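Local coordinates for protein 2,3-bisphosphoglycerate-independent phosphoglycerate mutase (Pyrococcus horikoshii, PDB 2ZKT) that probably catalyses the interconversion of 2-phosphoglycerate and 3-phosphoglycerate in glycolysis, as a metal-binding mutase independent of 2,3-bisphosphoglycerate, at residues P235-F238 and T239-W242; M400-M404 and N405-K409. All coordinates share one frame; numbering follows the deposited sequence.

Overall arrangement
Both contacts are local, and each joins residues close in sequence. The chain first builds strand 6-12 of the eight-stranded mixed sheet. Strand 222-229, at the edge of the four-stranded antiparallel sheet, later leads through a loop into contact 1. This contact closes the first turn of helix 238-242, ahead of strand 246-249 in the mixed sheet. Contact 2 comes near the C terminus, where helix 396-403 ends and the chain turns off into the tail. The two are in series and neither nest nor cross. They meet in space: Met401 CG lies 3.4 Å from Trp242 CE3, and Met401 CE lies 3.8 Å from Phe238 CZ. Helix 238-242 is thereby tied to helix 396-403.

Contact 1 (P235-F238 and T239-W242)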
loop_
_atom_site.group_PDB
_atom_site.type_symbol
_atom_site.label_atom_id
_atom_site.label_comp_id
_atom_site.label_asym_id
_atom_site.label_seq_id
_atom_site.Cartn_x
_atom_site.Cartn_y
_atom_site.Cartn_z
ATOM N N PRO B 235 24.025 -13.541 29.180
ATOM C CA PRO B 235 23.873 -14.332 30.411
ATOM C C PRO B 235 23.522 -15.784 30.083
ATOM O O PRO B 235 24.300 -16.708 30.341
ATOM C CB PRO B 235 22.726 -13.616 31.139
ATOM C CG PRO B 235 22.886 -12.193 30.705
ATOM C CD PRO B 235 23.164 -12.339 29.221
ATOM N N MET B 236 22.335 -15.959 29.502
ATOM C CA MET B 236 21.844 -17.274 29.115
ATOM C C MET B 236 21.120 -17.180 27.773
ATOM O O MET B 236 20.805 -16.084 27.297
ATOM C CB MET B 236 20.895 -17.815 30.192
ATOM C CG MET B 236 19.718 -16.906 30.510
ATOM S SD MET B 236 18.747 -17.536 31.903
ATOM C CE MET B 236 19.634 -16.784 33.275
ATOM N N LYS B 237 20.852 -18.331 27.163
ATOM C CA LYS B 237 20.172 -18.353 25.875
ATOM C C LYS B 237 18.680 -17.990 26.006
ATOM O O LYS B 237 18.096 -18.047 27.100
ATOM C CB LYS B 237 20.345 -19.735 25.224
ATOM C CG LYS B 237 21.734 -20.345 25.473
ATOM C CD LYS B 237 22.173 -21.298 24.360
ATOM C CE LYS B 237 22.679 -20.528 23.139
ATOM N NZ LYS B 237 23.137 -21.425 22.028
ATOM N N PHE B 238 18.087 -17.598 24.877
ATOM C CA PHE B 238 16.677 -17.208 24.803
ATOM C C PHE B 238 15.780 -18.325 25.366
ATOM O O PHE B 238 14.959 -18.096 26.264
ATOM C CB PHE B 238 16.309 -16.936 23.333
ATOM C CG PHE B 238 14.999 -16.212 23.142
ATOM C CD1 PHE B 238 14.953 -14.816 23.150
ATOM C CD2 PHE B 238 13.820 -16.926 22.918
ATOM C CE1 PHE B 238 13.756 -14.133 22.934
ATOM C CE2 PHE B 238 12.609 -16.259 22.701
ATOM C CZ PHE B 238 12.578 -14.851 22.706
ATOM N N THR B 239 15.961 -19.532 24.822
ATOM C CA THR B 239 15.196 -20.720 25.218
ATOM C C THR B 239 15.153 -20.939 26.725
ATOM O O THR B 239 14.079 -21.177 27.290
ATOM C CB THR B 239 15.778 -22.002 24.562
ATOM O OG1 THR B 239 17.207 -22.012 24.731
ATOM C CG2 THR B 239 15.431 -22.059 23.064
ATOM N N GLU B 240 16.310 -20.862 27.386
ATOM C CA GLU B 240 16.332 -21.079 28.830
ATOM C C GLU B 240 15.833 -19.860 29.591
ATOM O O GLU B 240 15.119 -19.987 30.593
ATOM C CB GLU B 240 17.743 -21.472 29.310
ATOM C CG GLU B 240 18.837 -20.453 29.047
ATOM C CD GLU B 240 20.197 -20.917 29.570
ATOM O OE1 GLU B 240 20.294 -21.204 30.790
ATOM O OE2 GLU B 240 21.165 -20.992 28.769
ATOM N N GLN B 241 16.186 -18.675 29.100
ATOM C CA GLN B 241 15.776 -17.434 29.753
ATOM C C GLN B 241 14.250 -17.384 29.935
ATOM O O GLN B 241 13.752 -17.114 31.030
ATOM C CB GLN B 241 16.259 -16.239 28.920
ATOM C CG GLN B 241 15.949 -14.878 29.512
ATOM C CD GLN B 241 16.482 -13.743 28.640
ATOM O OE1 GLN B 241 16.219 -12.563 28.904
ATOM N NE2 GLN B 241 17.239 -14.094 27.597
ATOM N N TRP B 242 13.519 -17.678 28.862
ATOM C CA TRP B 242 12.059 -17.641 28.892
ATOM C C TRP B 242 11.393 -19.018 28.989
ATOM O O TRP B 242 10.162 -19.113 29.038
ATOM C CB TRP B 242 11.539 -16.896 27.646
ATOM C CG TRP B 242 12.106 -15.498 27.506
ATOM C CD1 TRP B 242 13.126 -15.095 26.678
ATOM C CD2 TRP B 242 11.702 -14.326 28.243
ATOM N NE1 TRP B 242 13.381 -13.752 26.854
ATOM C CE2 TRP B 242 12.524 -13.254 27.807
ATOM C CE3 TRP B 242 10.727 -14.081 29.227
ATOM C CZ2 TRP B 242 12.400 -11.946 28.324
ATOM C CZ3 TRP B 242 10.599 -12.783 29.743
ATOM C CH2 TRP B 242 11.434 -11.733 29.286
#
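The chain passes from an extended loop into a helical turn, with Gln241 N bonded to Lys237 O (2.8 Å) and Trp242 N to Phe238 O (3.0 Å). Lys237 is the N-cap residue. Its own N-H is held by the side chain of Glu240, three residues on. The bond from Lys237 N to Glu240 OE2 measures 3.1 Å and is fairly straight at 164°, but the donor sits above the carboxylate plane. The first torsion of Glu240 (chi1 60°) places CG between its backbone N and carbonyl carbon, and this turns the carboxylate back over the start of the helix. The carboxylate also lies close to Met236, with CB 3.2 Å from Glu240 CD. Met236 then bends at its sulfur and crosses Gln241 at about a right angle, SD lying 3.7 Å from Gln241 CA. Tyr70 OH bonds to Met236 O.

One turn on, the indole of Trp242 meets the ring of Phe238 edge to face. Trp242 CD1 stands over the centre of the phenyl ring, 3.9 Å from Phe238 CE1. The planes are inclined at 54°, so the stack is tilted rather than strictly perpendicular. Phe264 and Phe296 also meet the Phe238 ring, and Val397 and Met401 of helix 396-403 touch both aromatic side chains. Cutting Phe238 back to an alanine would probably leave the edge of Trp242 without the ring face it points at and open a gap beside Met401 and Phe296.

At this helix N terminus the side chain at N3, Glu240, takes up the backbone N-H of the N-cap residue Lys237. The aromatic pair that follows packs this short helix on helix 396-403, an edge-to-face contact between residues one helical turn apart.

Contact 2 (M400-M404 and N405-K409); sequences MMDLM and NRSEK
With chi1 at -174°, Asp402 carries its carboxylate opposite the backbone N, while Ser407 holds OG between its backbone N and carbonyl carbon (chi1 58°), and the two polar groups meet. Ser407 OG donates to Asp402 OD1 over 2.7 Å. Asp402 OD1 accepts with its anti lone pair, the one turned away from the other carboxylate oxygen. This bond ties the departing chain to the side of the last helical turn.

Between them the backbone folds back in a Schellman motif, which ends helix 396-403. Asn405 takes positive phi (60°). Arg406 N reaches back to Met401 O at 2.8 Å, and this bond is straight. Asn405 N reaches Asp402 O at 3.0 Å, but from above the carbonyl plane. A water lies 2.9 Å from the same Asp402 O and 3.0 Å from Asn405 OD1. The amide of Asn405 is further held through ND2 by Leu3 O.

The side chain of Arg406, extended from CG to NE, lies across both Met401 and Met404, which meet it from the same side. Met401 SD is 4.1 Å from Arg406 CB. On Met404, which bends at its sulfur, CE comes within 3.8 Å of Arg406 NE, oblique to the guanidinium. NE is bonded to Arg5 O, just before strand 6-12. Met401 and Met404 also touch Phe296 of strand 296-301, so the helix end packs on the mixed sheet.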
loop_
_atom_site.group_PDB
_atom_site.type_symbol
_atom_site.label_atom_id
_atom_site.label_comp_id
_atom_site.label_asym_id
_atom_site.label_seq_id
_atom_site.Cartn_x
_atom_site.Cartn_y
_atom_site.Cartn_z
ATOM N N MET B 400 6.067 -9.110 24.956
ATOM C CA MET B 400 5.400 -10.209 24.253
ATOM C C MET B 400 5.257 -11.375 25.210
ATOM O O MET B 400 4.195 -11.994 25.290
ATOM C CB MET B 400 6.204 -10.682 23.040
ATOM C CG MET B 400 6.059 -9.827 21.825
ATOM S SD MET B 400 7.085 -10.431 20.492
ATOM C CE MET B 400 5.973 -11.624 19.717
ATOM N N MET B 401 6.335 -11.669 25.937
ATOM C CA MET B 401 6.332 -12.780 26.882
ATOM C C MET B 401 5.290 -12.573 27.969
ATOM O O MET B 401 4.660 -13.533 28.417
ATOM C CB MET B 401 7.729 -12.972 27.496
ATOM C CG MET B 401 8.746 -13.621 26.538
ATOM S SD MET B 401 8.305 -15.326 26.079
ATOM C CE MET B 401 9.323 -15.590 24.602
ATOM N N ASP B 402 5.088 -11.318 28.370
ATOM C CA ASP B 402 4.097 -11.022 29.404
ATOM C C ASP B 402 2.675 -11.225 28.862
ATOM O O ASP B 402 1.796 -11.751 29.538
ATOM C CB ASP B 402 4.294 -9.579 29.905
ATOM C CG ASP B 402 3.363 -9.288 31.089
ATOM O OD1 ASP B 402 3.424 -10.024 32.075
ATOM O OD2 ASP B 402 2.616 -8.314 31.034
ATOM N N LEU B 403 2.452 -10.766 27.604
ATOM C CA LEU B 403 1.140 -10.978 26.999
ATOM C C LEU B 403 0.872 -12.476 26.795
ATOM O O LEU B 403 -0.262 -12.945 26.753
ATOM C CB LEU B 403 1.103 -10.284 25.635
ATOM C CG LEU B 403 1.005 -8.750 25.729
ATOM C CD1 LEU B 403 1.401 -8.075 24.416
ATOM C CD2 LEU B 403 -0.412 -8.253 26.048
ATOM N N MET B 404 1.994 -13.224 26.616
ATOM C CA MET B 404 1.909 -14.679 26.442
ATOM C C MET B 404 1.804 -15.405 27.796
ATOM O O MET B 404 1.756 -16.626 27.865
ATOM C CB MET B 404 3.187 -15.158 25.725
ATOM C CG MET B 404 3.239 -14.843 24.219
ATOM S SD MET B 404 4.930 -14.705 23.588
ATOM C CE MET B 404 5.367 -16.453 23.507
ATOM N N ASN B 405 1.770 -14.630 28.883
ATOM C CA ASN B 405 1.677 -15.176 30.240
ATOM C C ASN B 405 2.861 -16.085 30.575
ATOM O O ASN B 405 2.717 -17.075 31.294
ATOM C CB ASN B 405 0.357 -15.949 30.423
ATOM C CG ASN B 405 -0.861 -15.040 30.350
ATOM O OD1 ASN B 405 -0.846 -13.919 30.875
ATOM N ND2 ASN B 405 -1.927 -15.515 29.708
ATOM N N ARG B 406 4.032 -15.740 30.047
ATOM C CA ARG B 406 5.240 -16.517 30.284
ATOM C C ARG B 406 6.258 -15.718 31.088
ATOM O O ARG B 406 7.430 -16.089 31.168
ATOM C CB ARG B 406 5.851 -16.957 28.944
ATOM C CG ARG B 406 4.991 -17.980 28.193
ATOM C CD ARG B 406 5.576 -18.323 26.816
ATOM N NE ARG B 406 4.659 -19.181 26.061
ATOM C CZ ARG B 406 4.521 -20.493 26.253
ATOM N NH1 ARG B 406 5.258 -21.117 27.169
ATOM N NH2 ARG B 406 3.611 -21.169 25.556
ATOM N N SER B 407 5.800 -14.623 31.698
ATOM C CA SER B 407 6.668 -13.769 32.509
ATOM C C SER B 407 6.639 -14.135 33.999
ATOM O O SER B 407 5.589 -14.485 34.558
ATOM C CB SER B 407 6.250 -12.308 32.357
ATOM O OG SER B 407 4.890 -12.141 32.743
ATOM N N GLU B 408 7.804 -14.031 34.640
ATOM C CA GLU B 408 7.929 -14.324 36.063
ATOM C C GLU B 408 8.167 -13.014 36.813
ATOM O O GLU B 408 8.970 -12.177 36.389
ATOM C CB GLU B 408 9.095 -15.296 36.306
ATOM C CG GLU B 408 8.842 -16.698 35.770
ATOM C CD GLU B 408 10.025 -17.628 35.983
ATOM O OE1 GLU B 408 11.090 -17.409 35.357
ATOM O OE2 GLU B 408 9.891 -18.581 36.785
ATOM N N LYS B 409 7.469 -12.846 37.933
ATOM C CA LYS B 409 7.589 -11.630 38.725
ATOM C C LYS B 409 8.965 -11.512 39.379
ATOM O O LYS B 409 9.720 -12.486 39.474
ATOM C CB LYS B 409 6.498 -11.585 39.803
ATOM C CG LYS B 409 6.799 -12.427 41.018
ATOM C CD LYS B 409 5.575 -12.575 41.920
ATOM C CE LYS B 409 4.506 -13.446 41.259
ATOM N NZ LYS B 409 3.362 -13.739 42.171
HETATM O O HOH W 1 1.286 -12.326 32.287
#